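Local coordinates for protein Ddb_g0293866 (Dictyostelium discoideum, PDB 5LW6) that carries, in this C-terminal part of a longer protein, a macrodomain that binds ADP-ribose, and is probably a sensor of DNA damage, at residues Lys41-Asp49 against Glu83-Asp93. Sequence-based numbering, arbitrary orientation.
Sequences KYRKKRLTD and EYLHFHEKEDD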
ATOM      1  N   LYS A  41       6.050  -4.544 -13.667  1.00 14.67           N
ATOM      2  CA  LYS A  41       7.309  -4.095 -14.307  1.00 17.60           C
ATOM      3  C   LYS A  41       8.445  -4.276 -13.288  1.00 16.40           C
ATOM      4  O   LYS A  41       9.115  -3.332 -12.888  1.00 18.08           O
ATOM      5  CB  LYS A  41       7.169  -2.651 -14.697  1.00 18.80           C
ATOM      6  CG  LYS A  41       6.040  -2.351 -15.654  1.00 22.31           C
ATOM      7  CD  LYS A  41       6.380  -2.854 -17.051  1.00 28.60           C
ATOM      8  CE  LYS A  41       5.311  -2.537 -18.112  1.00 31.86           C
ATOM      9  NZ  LYS A  41       5.504  -3.578 -19.202  1.00 34.35           N
ATOM     10  N   TYR A  42       8.607  -5.495 -12.881  1.00 14.38           N
ATOM     11  CA  TYR A  42       9.445  -5.801 -11.767  1.00 12.93           C
ATOM     12  C   TYR A  42      10.891  -5.883 -12.197  1.00 15.19           C
ATOM     13  O   TYR A  42      11.193  -6.238 -13.323  1.00 13.69           O
ATOM     14  CB  TYR A  42       8.995  -7.079 -11.080  1.00 13.09           C
ATOM     15  CG  TYR A  42       7.593  -7.057 -10.537  1.00 11.46           C
ATOM     16  CD1 TYR A  42       6.949  -5.846 -10.230  1.00 12.04           C
ATOM     17  CD2 TYR A  42       6.938  -8.246 -10.211  1.00 10.70           C
ATOM     18  CE1 TYR A  42       5.680  -5.823  -9.695  1.00 12.38           C
ATOM     19  CE2 TYR A  42       5.637  -8.239  -9.690  1.00 10.74           C
ATOM     20  CZ  TYR A  42       5.014  -7.024  -9.442  1.00 11.95           C
ATOM     21  OH  TYR A  42       3.751  -7.027  -8.921  1.00 10.99           O
ATOM     22  N   ARG A  43      11.821  -5.587 -11.294  1.00 16.00           N
ATOM     23  CA  ARG A  43      13.276  -5.521 -11.615  1.00 18.93           C
ATOM     24  C   ARG A  43      14.085  -6.182 -10.502  1.00 16.70           C
ATOM     25  O   ARG A  43      14.002  -5.729  -9.394  1.00 17.35           O
ATOM     26  CB  ARG A  43      13.722  -4.048 -11.719  1.00 25.61           C
ATOM     27  CG  ARG A  43      13.138  -3.347 -12.936  1.00 36.03           C
ATOM     28  CD  ARG A  43      13.862  -2.041 -13.261  1.00 51.29           C
ATOM     29  NE  ARG A  43      13.420  -1.556 -14.575  1.00 69.37           N
ATOM     30  CZ  ARG A  43      13.663  -0.339 -15.075  1.00 84.37           C
ATOM     31  NH1 ARG A  43      14.339   0.576 -14.372  1.00 87.49           N
ATOM     32  NH2 ARG A  43      13.201  -0.017 -16.295  1.00 88.01           N
ATOM     33  N   LYS A  44      14.796  -7.233 -10.849  1.00 18.85           N
ATOM     34  CA  LYS A  44      15.649  -7.982  -9.897  1.00 21.33           C
ATOM     35  C   LYS A  44      16.885  -7.144  -9.616  1.00 21.96           C
ATOM     36  O   LYS A  44      17.500  -6.524 -10.549  1.00 19.27           O
ATOM     37  CB  LYS A  44      16.117  -9.347 -10.417  1.00 22.55           C
ATOM     38  CG  LYS A  44      14.980 -10.315 -10.728  1.00 28.54           C
ATOM     39  CD  LYS A  44      15.499 -11.768 -10.886  1.00 32.82           C
ATOM     40  CE  LYS A  44      14.356 -12.711 -11.297  1.00 36.61           C
ATOM     41  NZ  LYS A  44      14.115 -12.593 -12.752  1.00 41.96           N
ATOM     42  N   LYS A  45      17.220  -7.107  -8.346  1.00 20.03           N
ATOM     43  CA  LYS A  45      18.433  -6.434  -7.834  1.00 19.60           C
ATOM     44  C   LYS A  45      19.076  -7.285  -6.785  1.00 20.79           C
ATOM     45  O   LYS A  45      18.560  -7.385  -5.652  1.00 22.38           O
ATOM     46  CB  LYS A  45      18.114  -5.084  -7.203  1.00 23.45           C
ATOM     47  CG  LYS A  45      17.420  -4.129  -8.112  1.00 26.87           C
ATOM     48  CD  LYS A  45      17.053  -2.846  -7.354  1.00 31.31           C
ATOM     49  CE  LYS A  45      16.239  -1.916  -8.258  1.00 35.49           C
ATOM     50  NZ  LYS A  45      16.079  -0.561  -7.644  1.00 39.56           N
ATOM     51  N   ARG A  46      20.249  -7.827  -7.070  1.00 17.88           N
ATOM     52  CA  ARG A  46      20.849  -8.729  -6.082  1.00 18.51           C
ATOM     53  C   ARG A  46      21.684  -7.960  -5.093  1.00 18.07           C
ATOM     54  O   ARG A  46      21.643  -8.213  -3.898  1.00 18.70           O
ATOM     55  CB  ARG A  46      21.661  -9.841  -6.749  1.00 22.69           C
ATOM     56  CG  ARG A  46      20.775 -10.989  -7.245  1.00 32.12           C
ATOM     57  CD  ARG A  46      20.046 -11.795  -6.132  1.00 33.93           C
ATOM     58  NE  ARG A  46      20.937 -12.616  -5.292  1.00 36.55           N
ATOM     59  CZ  ARG A  46      21.347 -13.855  -5.575  1.00 40.06           C
ATOM     60  NH1 ARG A  46      20.958 -14.459  -6.707  1.00 41.13           N
ATOM     61  NH2 ARG A  46      22.135 -14.500  -4.720  1.00 40.05           N
ATOM     62  N   LEU A  47      22.442  -6.994  -5.588  1.00 14.59           N
ATOM     63  CA  LEU A  47      23.238  -6.106  -4.737  1.00 14.28           C
ATOM     64  C   LEU A  47      22.408  -4.814  -4.656  1.00 15.21           C
ATOM     65  O   LEU A  47      21.912  -4.328  -5.644  1.00 15.02           O
ATOM     66  CB  LEU A  47      24.584  -5.822  -5.405  1.00 15.28           C
ATOM     67  CG  LEU A  47      25.505  -7.061  -5.570  1.00 16.96           C
ATOM     68  CD1 LEU A  47      26.678  -6.679  -6.445  1.00 17.24           C
ATOM     69  CD2 LEU A  47      25.974  -7.505  -4.200  1.00 18.95           C
ATOM     70  N   THR A  48      22.240  -4.290  -3.470  1.00 16.18           N
ATOM     71  CA  THR A  48      21.421  -3.099  -3.223  1.00 18.80           C
ATOM     72  C   THR A  48      22.116  -2.157  -2.226  1.00 17.70           C
ATOM     73  O   THR A  48      23.075  -2.494  -1.563  1.00 18.94           O
ATOM     74  CB  THR A  48      20.050  -3.449  -2.623  1.00 21.36           C
ATOM     75  OG1 THR A  48      20.230  -4.112  -1.358  1.00 23.14           O
ATOM     76  CG2 THR A  48      19.205  -4.324  -3.610  1.00 23.07           C
ATOM     77  N   ASP A  49      21.677  -0.932  -2.259  1.00 17.27           N
ATOM     78  CA  ASP A  49      22.078   0.092  -1.297  1.00 16.75           C
ATOM     79  C   ASP A  49      21.187  -0.064  -0.074  1.00 15.62           C
ATOM     80  O   ASP A  49      19.952  -0.090  -0.202  1.00 15.66           O
ATOM     81  CB  ASP A  49      21.836   1.431  -1.936  1.00 17.69           C
ATOM     82  CG  ASP A  49      22.276   2.607  -1.060  1.00 21.90           C
ATOM     83  OD1 ASP A  49      22.570   2.447   0.158  1.00 21.54           O
ATOM     84  OD2 ASP A  49      22.342   3.713  -1.653  1.00 25.57           O
ATOM     85  N   GLU A  83       3.410 -13.601  -6.393  1.00 10.55           N
ATOM     86  CA  GLU A  83       3.966 -13.343  -7.673  1.00 10.77           C
ATOM     87  C   GLU A  83       5.230 -12.468  -7.566  1.00 10.88           C
ATOM     88  O   GLU A  83       6.288 -12.793  -8.152  1.00 10.89           O
ATOM     89  CB  GLU A  83       2.945 -12.701  -8.586  1.00 11.08           C
ATOM     90  CG  GLU A  83       3.386 -12.372 -10.005  1.00 11.46           C
ATOM     91  CD  GLU A  83       2.307 -11.642 -10.814  1.00 13.47           C
ATOM     92  OE1 GLU A  83       1.790 -10.609 -10.294  1.00 14.24           O
ATOM     93  OE2 GLU A  83       1.964 -12.067 -11.970  1.00 15.04           O
ATOM     94  N   TYR A  84       5.111 -11.396  -6.816  1.00 10.25           N
ATOM     95  CA  TYR A  84       6.229 -10.478  -6.607  1.00  9.46           C
ATOM     96  C   TYR A  84       7.361 -11.188  -5.863  1.00  9.45           C
ATOM     97  O   TYR A  84       8.539 -11.155  -6.309  1.00 11.13           O
ATOM     98  CB  TYR A  84       5.702  -9.285  -5.819  1.00  8.76           C
ATOM     99  CG  TYR A  84       6.809  -8.248  -5.487  1.00  8.16           C
ATOM    100  CD1 TYR A  84       7.203  -7.309  -6.448  1.00  9.32           C
ATOM    101  CD2 TYR A  84       7.453  -8.242  -4.279  1.00  9.91           C
ATOM    102  CE1 TYR A  84       8.195  -6.371  -6.166  1.00  9.70           C
ATOM    103  CE2 TYR A  84       8.465  -7.319  -3.987  1.00 10.69           C
ATOM    104  CZ  TYR A  84       8.854  -6.415  -4.931  1.00 10.76           C
ATOM    105  OH  TYR A  84       9.893  -5.557  -4.568  1.00 11.94           O
ATOM    106  N   LEU A  85       7.056 -11.869  -4.754  1.00 10.80           N
ATOM    107  CA  LEU A  85       8.142 -12.503  -3.939  1.00 10.60           C
ATOM    108  C   LEU A  85       8.862 -13.640  -4.694  1.00 11.29           C
ATOM    109  O   LEU A  85      10.061 -13.824  -4.563  1.00 12.35           O
ATOM    110  CB  LEU A  85       7.636 -12.921  -2.589  1.00 11.78           C
ATOM    111  CG  LEU A  85       7.226 -11.778  -1.639  1.00 12.09           C
ATOM    112  CD1 LEU A  85       6.614 -12.377  -0.365  1.00 14.37           C
ATOM    113  CD2 LEU A  85       8.416 -10.928  -1.280  1.00 12.85           C
ATOM    114  N   HIS A  86       8.127 -14.423  -5.453  1.00 12.54           N
ATOM    115  CA  HIS A  86       8.731 -15.512  -6.245  1.00 15.64           C
ATOM    116  C   HIS A  86       9.594 -14.961  -7.307  1.00 14.82           C
ATOM    117  O   HIS A  86      10.678 -15.484  -7.541  1.00 15.18           O
ATOM    118  CB  HIS A  86       7.633 -16.377  -6.880  1.00 17.97           C
ATOM    119  CG  HIS A  86       7.005 -17.315  -5.894  1.00 25.42           C
ATOM    120  ND1 HIS A  86       5.716 -17.800  -6.022  1.00 31.88           N
ATOM    121  CD2 HIS A  86       7.480 -17.824  -4.743  1.00 33.06           C
ATOM    122  CE1 HIS A  86       5.441 -18.595  -5.001  1.00 35.01           C
ATOM    123  NE2 HIS A  86       6.486 -18.601  -4.194  1.00 32.41           N
ATOM    124  N   PHE A  87       9.146 -13.927  -7.989  1.00 12.62           N
ATOM    125  CA  PHE A  87       9.940 -13.286  -8.997  1.00 13.92           C
ATOM    126  C   PHE A  87      11.274 -12.826  -8.388  1.00 15.78           C
ATOM    127  O   PHE A  87      12.344 -12.880  -9.068  1.00 15.18           O
ATOM    128  CB  PHE A  87       9.206 -12.111  -9.573  1.00 14.32           C
ATOM    129  CG  PHE A  87       9.911 -11.388 -10.648  1.00 17.00           C
ATOM    130  CD1 PHE A  87       9.786 -11.777 -11.953  1.00 18.28           C
ATOM    131  CD2 PHE A  87      10.710 -10.247 -10.349  1.00 16.80           C
ATOM    132  CE1 PHE A  87      10.472 -11.067 -12.941  1.00 20.39           C
ATOM    133  CE2 PHE A  87      11.371  -9.544 -11.352  1.00 19.74           C
ATOM    134  CZ  PHE A  87      11.217  -9.946 -12.650  1.00 19.50           C
ATOM    135  N   HIS A  88      11.206 -12.302  -7.166  1.00 14.27           N
ATOM    136  CA  HIS A  88      12.336 -11.792  -6.444  1.00 14.70           C
ATOM    137  C   HIS A  88      12.911 -12.765  -5.451  1.00 14.76           C
ATOM    138  O   HIS A  88      13.391 -12.356  -4.383  1.00 14.78           O
ATOM    139  CB  HIS A  88      11.890 -10.535  -5.699  1.00 14.03           C
ATOM    140  CG  HIS A  88      11.625  -9.375  -6.588  1.00 13.23           C
ATOM    141  ND1 HIS A  88      12.595  -8.777  -7.337  1.00 14.97           N
ATOM    142  CD2 HIS A  88      10.516  -8.637  -6.783  1.00 15.37           C
ATOM    143  CE1 HIS A  88      12.109  -7.708  -7.958  1.00 15.11           C
ATOM    144  NE2 HIS A  88      10.837  -7.626  -7.668  1.00 14.11           N
ATOM    145  N   GLU A  89      12.861 -14.068  -5.757  1.00 17.59           N
ATOM    146  CA  GLU A  89      13.489 -15.072  -4.922  1.00 20.97           C
ATOM    147  C   GLU A  89      14.993 -14.656  -4.665  1.00 23.26           C
ATOM    148  O   GLU A  89      15.690 -14.196  -5.547  1.00 23.86           O
ATOM    149  CB  GLU A  89      13.433 -16.461  -5.589  1.00 24.45           C
ATOM    150  CG  GLU A  89      14.211 -16.531  -6.900  1.00 30.32           C
ATOM    151  CD  GLU A  89      14.609 -17.981  -7.350  1.00 40.83           C
ATOM    152  OE1 GLU A  89      14.092 -18.978  -6.766  1.00 45.17           O
ATOM    153  OE2 GLU A  89      15.417 -18.109  -8.304  1.00 41.11           O
ATOM    154  N   LYS A  90      15.467 -14.819  -3.465  1.00 26.79           N
ATOM    155  CA  LYS A  90      16.891 -14.527  -3.203  1.00 24.66           C
ATOM    156  C   LYS A  90      17.220 -13.055  -3.038  1.00 24.88           C
ATOM    157  O   LYS A  90      18.378 -12.745  -2.928  1.00 25.41           O
ATOM    158  CB  LYS A  90      17.826 -15.034  -4.308  1.00 26.69           C
ATOM    159  CG  LYS A  90      17.728 -16.529  -4.593  1.00 28.76           C
ATOM    160  CD  LYS A  90      18.768 -17.028  -5.600  1.00 32.08           C
ATOM    161  CE  LYS A  90      18.614 -18.539  -5.690  1.00 34.58           C
ATOM    162  NZ  LYS A  90      19.524 -19.227  -6.649  1.00 38.32           N
ATOM    163  N   GLU A  91      16.248 -12.149  -3.085  1.00 19.54           N
ATOM    164  CA  GLU A  91      16.519 -10.733  -2.842  1.00 18.70           C
ATOM    165  C   GLU A  91      16.134 -10.441  -1.418  1.00 21.12           C
ATOM    166  O   GLU A  91      14.976 -10.178  -1.113  1.00 19.59           O
ATOM    167  CB  GLU A  91      15.759  -9.884  -3.835  1.00 16.61           C
ATOM    168  CG  GLU A  91      16.401  -9.980  -5.211  1.00 17.63           C
ATOM    169  CD  GLU A  91      15.580  -9.407  -6.335  1.00 19.04           C
ATOM    170  OE1 GLU A  91      15.058 -10.167  -7.191  1.00 22.24           O
ATOM    171  OE2 GLU A  91      15.480  -8.171  -6.427  1.00 18.40           O
ATOM    172  N   ASP A  92      17.100 -10.469  -0.518  1.00 19.99           N
ATOM    173  CA  ASP A  92      16.786 -10.400   0.900  1.00 21.63           C
ATOM    174  C   ASP A  92      16.578  -8.990   1.415  1.00 20.50           C
ATOM    175  O   ASP A  92      16.295  -8.839   2.547  1.00 19.37           O
ATOM    176  CB  ASP A  92      17.950 -11.034   1.681  1.00 28.74           C
ATOM    177  CG  ASP A  92      18.255 -12.475   1.229  1.00 39.52           C
ATOM    178  OD1 ASP A  92      17.316 -13.156   0.728  1.00 46.27           O
ATOM    179  OD2 ASP A  92      19.442 -12.927   1.407  1.00 45.66           O
ATOM    180  N   ASP A  93      16.689  -7.933   0.584  1.00 17.60           N
ATOM    181  CA  ASP A  93      16.377  -6.594   1.057  1.00 16.86           C
ATOM    182  C   ASP A  93      14.860  -6.314   1.204  1.00 16.38           C
ATOM    183  O   ASP A  93      14.459  -5.339   1.838  1.00 18.39           O
ATOM    184  CB  ASP A  93      16.978  -5.485   0.178  1.00 17.26           C
ATOM    185  CG  ASP A  93      16.357  -5.420  -1.172  1.00 18.36           C
ATOM    186  OD1 ASP A  93      16.491  -6.410  -1.920  1.00 17.78           O
ATOM    187  OD2 ASP A  93      15.748  -4.352  -1.504  1.00 18.22           O
TER
HETATM  188  O   HOH W   1       2.625  -9.209  -8.319  1.00 12.62           O
HETATM  189  O   HOH W   2      18.550  -7.970  -2.862  1.00 20.68           O
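Glu91 and Lys45 make the one direct hydrogen bond between 41-49 and 83-93: the amide N of Lys45 reaches Glu91 OE2 at 2.8 Å. The bond is nearly straight at 173°, although the N-H arrives from well above the carboxylate plane. The other oxygen, Glu91 OE1, accepts from His88 ND1 at 2.8 Å and lies in the imidazole plane, though this N-H too comes in from above the carboxylate plane. With an alanine in place of Glu91, the Lys45 amide and His88 ND1 would probably both lose their acceptor, leaving this crossing without its direct polar tie.

At the helical end the contact is aromatic. Tyr84 CD1 stands over the centre of the Tyr42 ring in a T-shaped pair, the planes at 86°, while the edge of Tyr42 is turned to the face of Phe87. On the opposite face of Phe87 sits Lys44 NZ, 4.2 Å from the ring centroid and near the ring normal, a cation-pi contact; a bend at the last torsion of the lysine (chi4 80°) folds the ammonium over the ring. Farther along, the Arg46 guanidinium lays one face on the aliphatic stem of Lys90, Arg46 CZ lying 3.9 Å from Lys90 CB.

Water 1 joins Tyr42 OH to Glu83 OE1, which is also hydrogen-bonded to His246. Arg54 forms salt bridges with Glu91 OE2 and Asp93 OD1, and Asp253 is hydrogen-bonded to His88 NE2, so both members of the His-carboxylate pair are gripped from outside the two segments.

The type II turn from His88 to Glu91 leads out of helix 70-87 toward strand 95-101. Residues 41-49 run past this exit on their way to strand 55-59, with Tyr42 wedged between helices 70-87 and 237-253.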